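Long-range contacts in fiber protein (Duck adenovirus 1, PDB 6ITX), which attaches the avian adenovirus to its host cell, probably binding receptors through the C-terminal head domain of the fiber described here: residues R160-V164 / F216-E220; Y108-A112 / L177-P181; T204-V208 / E222-Y226. All coordinates share one frame; numbering follows the deposited sequence.

How the contacts relate
The three contacts lie in the C-terminal head of the trimeric fiber, a head whose regular structure is nearly all beta-strand. Their segments run 108-112, 160-164, 177-181, 204-208, 216-220, 222-226, so contact 1 interlocks with contact 2 and with contact 3, whereas contact 2 closes before contact 3 opens. Contact 1 is the middle one: its centre lies about 13 Å from the centre of each of the others, whose centres are about 22 Å apart. V164 of strand 160-165 meets S178 and W180 of contact 2, and K218 packs on L223 and V208 of contact 3. The loops are thus pinned to the sheet and to one another, and contact 3 alone reaches a neighbouring subunit.

Contact 1: R160-V164 / F216-E220; sequences RFGLV and FYKEE
The Y217 ring turns its edge to the strand: G162 N lies near the ring plane, 3.8 Å from Y217 CD1, with F161 C beside it along the same edge. CG of Y217 is anti to the backbone N (chi1 170°), which lays the ring alongside the strand and brings the phenol end toward R160. The R160 guanidinium takes E220 OE2 at its own edge in a salt bridge, 3.5 Å from NH1, the guanidinium and carboxylate being nearly coplanar. Its hydrogen bond is long and weak; water 1, also in the guanidinium plane, accepts weakly from R160 NH1 and donates to E220 OE2. The E219 carboxylate stands almost perpendicular to the guanidinium and meets it obliquely, OE1 2.8 Å from R160 NE in a salt bridge whose hydrogen bond is weak, bent to 120°. In the fiber-head fold, strand 160-165 pairs antiparallel with strand 262-271, and the loop 216-220 covers its R160, G162 and V164 side. On the other side the F161 ring stacks on F267. At the far end of the contact F216 CE1 touches V164 CG2 at 4.0 Å and G162 O at 3.9 Å, G162 having no side chain to hold the F216 and Y217 rings off.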
loop_
_atom_site.group_PDB
_atom_site.type_symbol
_atom_site.label_atom_id
_atom_site.label_comp_id
_atom_site.label_asym_id
_atom_site.label_seq_id
_atom_site.Cartn_x
_atom_site.Cartn_y
_atom_site.Cartn_z
ATOM N N ARG A 160 1.301 21.823 -1.408
ATOM C CA ARG A 160 2.376 20.938 -0.978
ATOM C C ARG A 160 2.802 21.313 0.423
ATOM O O ARG A 160 2.944 22.496 0.727
ATOM C CB ARG A 160 3.570 21.047 -1.918
ATOM C CG ARG A 160 3.158 21.169 -3.354
ATOM C CD ARG A 160 4.323 21.328 -4.245
ATOM N NE ARG A 160 4.655 20.043 -4.838
ATOM C CZ ARG A 160 4.535 19.764 -6.131
ATOM N NH1 ARG A 160 4.861 18.548 -6.564
ATOM N NH2 ARG A 160 4.097 20.696 -6.986
ATOM N N PHE A 161 3.002 20.316 1.278
ATOM C CA PHE A 161 3.433 20.622 2.635
ATOM C C PHE A 161 4.149 19.420 3.244
ATOM O O PHE A 161 3.891 18.268 2.879
ATOM C CB PHE A 161 2.253 21.074 3.501
ATOM C CG PHE A 161 1.158 20.046 3.669
ATOM C CD1 PHE A 161 0.087 20.004 2.790
ATOM C CD2 PHE A 161 1.173 19.159 4.745
ATOM C CE1 PHE A 161 -0.944 19.066 2.958
ATOM C CE2 PHE A 161 0.146 18.218 4.933
ATOM C CZ PHE A 161 -0.908 18.169 4.040
ATOM N N GLY A 162 5.067 19.708 4.157
ATOM C CA GLY A 162 5.882 18.690 4.808
ATOM C C GLY A 162 5.609 18.661 6.303
ATOM O O GLY A 162 5.435 19.706 6.934
ATOM N N LEU A 163 5.580 17.460 6.859
ATOM C CA LEU A 163 5.330 17.246 8.275
ATOM C C LEU A 163 6.376 16.289 8.800
ATOM O O LEU A 163 6.942 15.491 8.056
ATOM C CB LEU A 163 3.958 16.626 8.536
ATOM C CG LEU A 163 2.756 17.419 8.058
ATOM C CD1 LEU A 163 1.584 16.481 7.972
ATOM C CD2 LEU A 163 2.475 18.567 9.029
ATOM N N VAL A 164 6.615 16.341 10.094
ATOM C CA VAL A 164 7.464 15.353 10.727
ATOM C C VAL A 164 6.642 14.655 11.786
ATOM O O VAL A 164 5.860 15.295 12.499
ATOM C CB VAL A 164 8.743 15.981 11.325
ATOM C CG1 VAL A 164 9.633 14.917 11.935
ATOM C CG2 VAL A 164 9.504 16.775 10.241
ATOM N N PHE A 216 12.130 23.933 6.764
ATOM C CA PHE A 216 12.645 22.578 6.593
ATOM C C PHE A 216 11.938 21.803 5.490
ATOM O O PHE A 216 12.141 20.583 5.352
ATOM C CB PHE A 216 12.541 21.794 7.903
ATOM C CG PHE A 216 11.124 21.544 8.363
ATOM C CD1 PHE A 216 10.399 20.472 7.875
ATOM C CD2 PHE A 216 10.534 22.362 9.311
ATOM C CE1 PHE A 216 9.093 20.228 8.306
ATOM C CE2 PHE A 216 9.241 22.116 9.760
ATOM C CZ PHE A 216 8.521 21.045 9.248
ATOM N N TYR A 217 11.079 22.450 4.720
ATOM C CA TYR A 217 10.344 21.741 3.693
ATOM C C TYR A 217 11.319 21.153 2.676
ATOM O O TYR A 217 12.235 21.838 2.218
ATOM C CB TYR A 217 9.364 22.696 3.020
ATOM C CG TYR A 217 8.749 22.099 1.787
ATOM C CD1 TYR A 217 7.654 21.257 1.890
ATOM C CD2 TYR A 217 9.272 22.346 0.517
ATOM C CE1 TYR A 217 7.091 20.688 0.778
ATOM C CE2 TYR A 217 8.707 21.776 -0.604
ATOM C CZ TYR A 217 7.625 20.949 -0.463
ATOM O OH TYR A 217 7.068 20.386 -1.567
ATOM N N LYS A 218 11.125 19.873 2.346
ATOM C CA LYS A 218 11.897 19.171 1.323
ATOM C C LYS A 218 10.921 18.637 0.282
ATOM O O LYS A 218 10.008 17.882 0.628
ATOM C CB LYS A 218 12.722 18.024 1.927
ATOM C CG LYS A 218 13.908 18.467 2.810
ATOM C CD LYS A 218 15.094 18.972 1.997
ATOM C CE LYS A 218 16.328 19.185 2.870
ATOM N NZ LYS A 218 17.627 18.999 2.116
ATOM N N GLU A 219 11.092 19.053 -0.977
ATOM C CA GLU A 219 10.297 18.497 -2.066
ATOM C C GLU A 219 10.636 17.019 -2.208
ATOM O O GLU A 219 11.749 16.589 -1.915
ATOM C CB GLU A 219 10.572 19.262 -3.380
ATOM C CG GLU A 219 9.450 19.146 -4.476
ATOM C CD GLU A 219 8.090 19.766 -4.047
ATOM O OE1 GLU A 219 7.068 19.006 -4.003
ATOM O OE2 GLU A 219 8.025 21.011 -3.765
ATOM N N GLU A 220 9.658 16.223 -2.630
ATOM C CA GLU A 220 9.903 14.785 -2.715
ATOM C C GLU A 220 11.022 14.416 -3.696
ATOM O O GLU A 220 11.577 13.317 -3.590
ATOM C CB GLU A 220 8.614 14.046 -3.077
ATOM C CG GLU A 220 8.142 14.261 -4.476
ATOM C CD GLU A 220 7.366 15.552 -4.612
ATOM O OE1 GLU A 220 7.231 16.278 -3.588
ATOM O OE2 GLU A 220 6.888 15.837 -5.739
HETATM O O HOH W 1 5.639 16.820 -8.395
#

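Contact 2: Y108-A112 / L177-P181; sequences YEIFA and LSGWP
I110, which with E109 forms a classic beta bulge facing V122 of strand 118-131, lays its side chain on W180 of the loop 177-181 at the start of strand 110-114 in the fiber head.

I110 carries most of the apolar contact. Its CG2 sits over one face of the W180 indole, 4.2 Å from the centroid of the six-membered ring and 21° off the ring normal, a CH-pi contact displaced toward the rim near CE2. With CG2 anti to the backbone N, CG1 falls beside that N, and I110 CD1 lies near CE3 and CD2 of the indole, 3.8 Å from G179 O, and also reaches P181 CD. I110 CA adds a CA-H...O contact to S178 O. The indole N-H, close to where CG2 sits, makes a weak hydrogen bond from W180 NE1 to V164 O of strand 160-165, which probably helps to hold the ring's orientation.

F111 is gripped through its backbone at both polar atoms: one backbone bond and one side-chain bond fasten the loop to the strand. Its N donates to S178 O at 2.8 Å, almost straight at 173°. The F111 ring swings off the loop to pack on F216, while F111 CB stays 3.9 Å from L177 O. On the return bond S178 OG donates to F111 O at 3.0 Å, nearly in line with the C=O, and the same OG accepts the backbone N-H of V164.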
loop_
_atom_site.group_PDB
_atom_site.type_symbol
_atom_site.label_atom_id
_atom_site.label_comp_id
_atom_site.label_asym_id
_atom_site.label_seq_id
_atom_site.Cartn_x
_atom_site.Cartn_y
_atom_site.Cartn_z
ATOM N N TYR A 108 -5.974 24.112 14.973
ATOM C CA TYR A 108 -4.941 23.775 13.994
ATOM C C TYR A 108 -3.602 24.240 14.563
ATOM O O TYR A 108 -3.151 25.364 14.322
ATOM C CB TYR A 108 -5.263 24.421 12.611
ATOM C CG TYR A 108 -6.643 24.046 12.104
ATOM C CD1 TYR A 108 -7.765 24.764 12.504
ATOM C CD2 TYR A 108 -6.830 22.947 11.270
ATOM C CE1 TYR A 108 -9.029 24.415 12.075
ATOM C CE2 TYR A 108 -8.104 22.593 10.827
ATOM C CZ TYR A 108 -9.196 23.335 11.244
ATOM O OH TYR A 108 -10.469 23.006 10.833
ATOM N N GLU A 109 -2.956 23.354 15.323
ATOM C CA GLU A 109 -1.727 23.681 16.041
ATOM C C GLU A 109 -0.544 22.799 15.625
ATOM O O GLU A 109 0.471 22.735 16.338
ATOM C CB GLU A 109 -1.982 23.585 17.548
ATOM C CG GLU A 109 -2.898 24.688 18.072
ATOM C CD GLU A 109 -3.832 24.217 19.173
ATOM O OE1 GLU A 109 -3.711 23.055 19.653
ATOM O OE2 GLU A 109 -4.701 25.032 19.563
ATOM N N ILE A 110 -0.655 22.121 14.481
ATOM C CA ILE A 110 0.386 21.249 13.949
ATOM C C ILE A 110 1.092 22.010 12.842
ATOM O O ILE A 110 0.431 22.631 12.002
ATOM C CB ILE A 110 -0.223 19.935 13.437
ATOM C CG1 ILE A 110 -1.009 19.273 14.569
ATOM C CG2 ILE A 110 0.841 19.011 12.894
ATOM C CD1 ILE A 110 -0.166 18.962 15.766
ATOM N N PHE A 111 2.433 21.998 12.850
ATOM C CA PHE A 111 3.213 22.859 11.963
ATOM C C PHE A 111 3.607 22.111 10.699
ATOM O O PHE A 111 4.216 21.044 10.775
ATOM C CB PHE A 111 4.464 23.377 12.666
ATOM C CG PHE A 111 5.211 24.445 11.892
ATOM C CD1 PHE A 111 6.162 24.100 10.936
ATOM C CD2 PHE A 111 4.989 25.791 12.142
ATOM C CE1 PHE A 111 6.857 25.091 10.217
ATOM C CE2 PHE A 111 5.681 26.784 11.435
ATOM C CZ PHE A 111 6.612 26.438 10.479
ATOM N N ALA A 112 3.278 22.688 9.544
ATOM C CA ALA A 112 3.645 22.144 8.244
ATOM C C ALA A 112 4.505 23.154 7.514
ATOM O O ALA A 112 4.121 24.322 7.390
ATOM C CB ALA A 112 2.412 21.827 7.385
ATOM N N LEU A 177 9.499 18.663 15.077
ATOM C CA LEU A 177 9.402 19.886 14.285
ATOM C C LEU A 177 7.965 20.288 13.994
ATOM O O LEU A 177 7.689 21.477 13.819
ATOM C CB LEU A 177 10.153 19.733 12.969
ATOM C CG LEU A 177 11.649 20.041 12.942
ATOM C CD1 LEU A 177 12.339 19.633 14.227
ATOM C CD2 LEU A 177 12.267 19.342 11.747
ATOM N N SER A 178 7.039 19.335 13.913
ATOM C CA SER A 178 5.660 19.700 13.606
ATOM C C SER A 178 4.847 19.988 14.855
ATOM O O SER A 178 3.702 20.433 14.742
ATOM C CB SER A 178 4.983 18.601 12.781
ATOM O OG SER A 178 5.579 18.494 11.492
ATOM N N GLY A 179 5.416 19.745 16.029
ATOM C CA GLY A 179 4.766 20.038 17.292
ATOM C C GLY A 179 3.621 19.124 17.655
ATOM O O GLY A 179 2.623 19.592 18.199
ATOM N N TRP A 180 3.723 17.835 17.358
ATOM C CA TRP A 180 2.652 16.929 17.747
ATOM C C TRP A 180 2.623 16.834 19.265
ATOM O O TRP A 180 3.626 17.104 19.923
ATOM C CB TRP A 180 2.839 15.536 17.137
ATOM C CG TRP A 180 2.657 15.477 15.627
ATOM C CD1 TRP A 180 3.621 15.663 14.695
ATOM C CD2 TRP A 180 1.442 15.208 14.897
ATOM N NE1 TRP A 180 3.097 15.534 13.424
ATOM C CE2 TRP A 180 1.760 15.257 13.523
ATOM C CE3 TRP A 180 0.114 14.940 15.274
ATOM C CZ2 TRP A 180 0.807 15.037 12.520
ATOM C CZ3 TRP A 180 -0.840 14.734 14.277
ATOM C CH2 TRP A 180 -0.485 14.786 12.915
ATOM N N PRO A 181 1.473 16.525 19.851
ATOM C CA PRO A 181 1.450 16.199 21.285
ATOM C C PRO A 181 2.242 14.928 21.543
ATOM O O PRO A 181 2.724 14.261 20.624
ATOM C CB PRO A 181 -0.040 16.009 21.593
ATOM C CG PRO A 181 -0.740 16.799 20.530
ATOM C CD PRO A 181 0.113 16.623 19.287
#

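Contact 3: T204-V208 / E222-Y226; sequences TNNRV and ELPGY
P224 packs its ring against the backbone of 206-208: CG lies 3.4 Å from R207 C, and CD rests on V208 CB at 3.7 Å. Beside it V208 CG1 meets L223 CD2 at 3.9 Å, the two side chains running at a slant to each other. The polar partner of this packing is N206, whose ND2 donates to P224 O at 3.2 Å with an N-H...O angle of 156°. N206 CG is anti to its own carbonyl carbon (chi1 -55°), which brings the amide alongside P224 O. The acceptor lies close to the N206 amide plane, and N206 CA approaches the same P224 O at 3.3 Å in a CA-H...O contact. Water 2 links the two backbones, donating to N206 O and, weakly, to G225 O.

The P224 carbonyl is set by an inverse gamma turn centred on that proline, closed by a weak bond from G225 N to L223 O. On the other segment, R207 NE reaches back to T204 O at 3.2 Å from above the carbonyl plane, and R207 NH2 bonds N261 OD1, probably steadying the bend that leads into strand 208-210. L223 and P224 also pack on C249 of strand 241-253. Beyond lies the second subunit: P224 touches its T234, and the strand begun by Y226 joins a strand of that chain antiparallel, carrying the sheet across the interface.

N206 ND2 also makes a weak hydrogen bond to L290 O of that second subunit, so one side-chain amide probably couples the shape of the proline turn to the trimer boundary.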
loop_
_atom_site.group_PDB
_atom_site.type_symbol
_atom_site.label_atom_id
_atom_site.label_comp_id
_atom_site.label_asym_id
_atom_site.label_seq_id
_atom_site.Cartn_x
_atom_site.Cartn_y
_atom_site.Cartn_z
ATOM N N THR A 204 19.813 4.037 7.164
ATOM C CA THR A 204 21.062 4.783 7.317
ATOM C C THR A 204 21.321 5.682 6.118
ATOM O O THR A 204 21.768 6.826 6.268
ATOM C CB THR A 204 22.273 3.844 7.484
ATOM O OG1 THR A 204 21.911 2.667 8.204
ATOM C CG2 THR A 204 23.391 4.553 8.242
ATOM N N ASN A 205 21.052 5.181 4.914
ATOM C CA ASN A 205 21.330 5.937 3.709
ATOM C C ASN A 205 20.069 6.306 2.928
ATOM O O ASN A 205 20.169 6.702 1.764
ATOM C CB ASN A 205 22.323 5.158 2.856
ATOM C CG ASN A 205 23.661 4.991 3.559
ATOM O OD1 ASN A 205 24.139 3.884 3.769
ATOM N ND2 ASN A 205 24.253 6.107 3.958
ATOM N N ASN A 206 18.891 6.219 3.553
ATOM C CA ASN A 206 17.612 6.653 2.982
ATOM C C ASN A 206 16.870 7.535 3.976
ATOM O O ASN A 206 15.703 7.302 4.295
ATOM C CB ASN A 206 16.685 5.491 2.622
ATOM C CG ASN A 206 17.326 4.476 1.706
ATOM O OD1 ASN A 206 17.802 3.444 2.165
ATOM N ND2 ASN A 206 17.302 4.740 0.403
ATOM N N ARG A 207 17.545 8.538 4.517
ATOM C CA ARG A 207 16.905 9.456 5.442
ATOM C C ARG A 207 17.444 10.849 5.183
ATOM O O ARG A 207 18.639 11.021 4.941
ATOM C CB ARG A 207 17.159 9.058 6.903
ATOM C CG ARG A 207 18.638 8.874 7.184
ATOM C CD ARG A 207 18.980 8.673 8.639
ATOM N NE ARG A 207 20.412 8.409 8.748
ATOM C CZ ARG A 207 21.086 8.244 9.880
ATOM N NH1 ARG A 207 22.391 8.013 9.812
ATOM N NH2 ARG A 207 20.478 8.310 11.069
ATOM N N VAL A 208 16.576 11.829 5.245
ATOM C CA VAL A 208 16.960 13.200 4.955
ATOM C C VAL A 208 17.290 13.920 6.264
ATOM O O VAL A 208 16.646 13.700 7.298
ATOM C CB VAL A 208 15.838 13.905 4.177
ATOM C CG1 VAL A 208 14.524 13.841 4.954
ATOM C CG2 VAL A 208 16.218 15.322 3.825
ATOM N N GLU A 222 13.878 15.679 -3.577
ATOM C CA GLU A 222 15.111 15.901 -2.835
ATOM C C GLU A 222 15.293 14.869 -1.740
ATOM O O GLU A 222 16.323 14.873 -1.053
ATOM C CB GLU A 222 15.116 17.310 -2.236
ATOM C CG GLU A 222 14.435 18.325 -3.122
ATOM C CD GLU A 222 14.929 19.733 -2.894
ATOM O OE1 GLU A 222 14.220 20.504 -2.204
ATOM O OE2 GLU A 222 16.024 20.058 -3.407
ATOM N N LEU A 223 14.321 13.988 -1.560
ATOM C CA LEU A 223 14.446 12.956 -0.547
ATOM C C LEU A 223 15.414 11.866 -1.013
ATOM O O LEU A 223 15.465 11.539 -2.207
ATOM C CB LEU A 223 13.067 12.363 -0.244
ATOM C CG LEU A 223 12.090 13.431 0.257
ATOM C CD1 LEU A 223 10.726 12.844 0.498
ATOM C CD2 LEU A 223 12.620 14.072 1.534
ATOM N N PRO A 224 16.198 11.301 -0.117
ATOM C CA PRO A 224 17.030 10.137 -0.482
ATOM C C PRO A 224 16.212 8.854 -0.571
ATOM O O PRO A 224 16.492 7.860 0.087
ATOM C CB PRO A 224 18.052 10.095 0.658
ATOM C CG PRO A 224 17.294 10.645 1.821
ATOM C CD PRO A 224 16.366 11.696 1.289
ATOM N N GLY A 225 15.185 8.872 -1.391
ATOM C CA GLY A 225 14.348 7.693 -1.438
ATOM C C GLY A 225 13.043 7.960 -0.714
ATOM O O GLY A 225 12.992 8.711 0.268
ATOM N N TYR A 226 11.972 7.351 -1.214
ATOM C CA TYR A 226 10.666 7.468 -0.588
ATOM C C TYR A 226 9.785 6.354 -1.114
ATOM O O TYR A 226 10.062 5.748 -2.153
ATOM C CB TYR A 226 10.004 8.830 -0.843
ATOM C CG TYR A 226 9.738 9.162 -2.299
ATOM C CD1 TYR A 226 8.826 8.420 -3.058
ATOM C CD2 TYR A 226 10.384 10.236 -2.921
ATOM C CE1 TYR A 226 8.588 8.714 -4.399
ATOM C CE2 TYR A 226 10.148 10.545 -4.257
ATOM C CZ TYR A 226 9.245 9.785 -4.983
ATOM O OH TYR A 226 9.010 10.078 -6.299
HETATM O O HOH W 2 13.295 6.501 2.451
#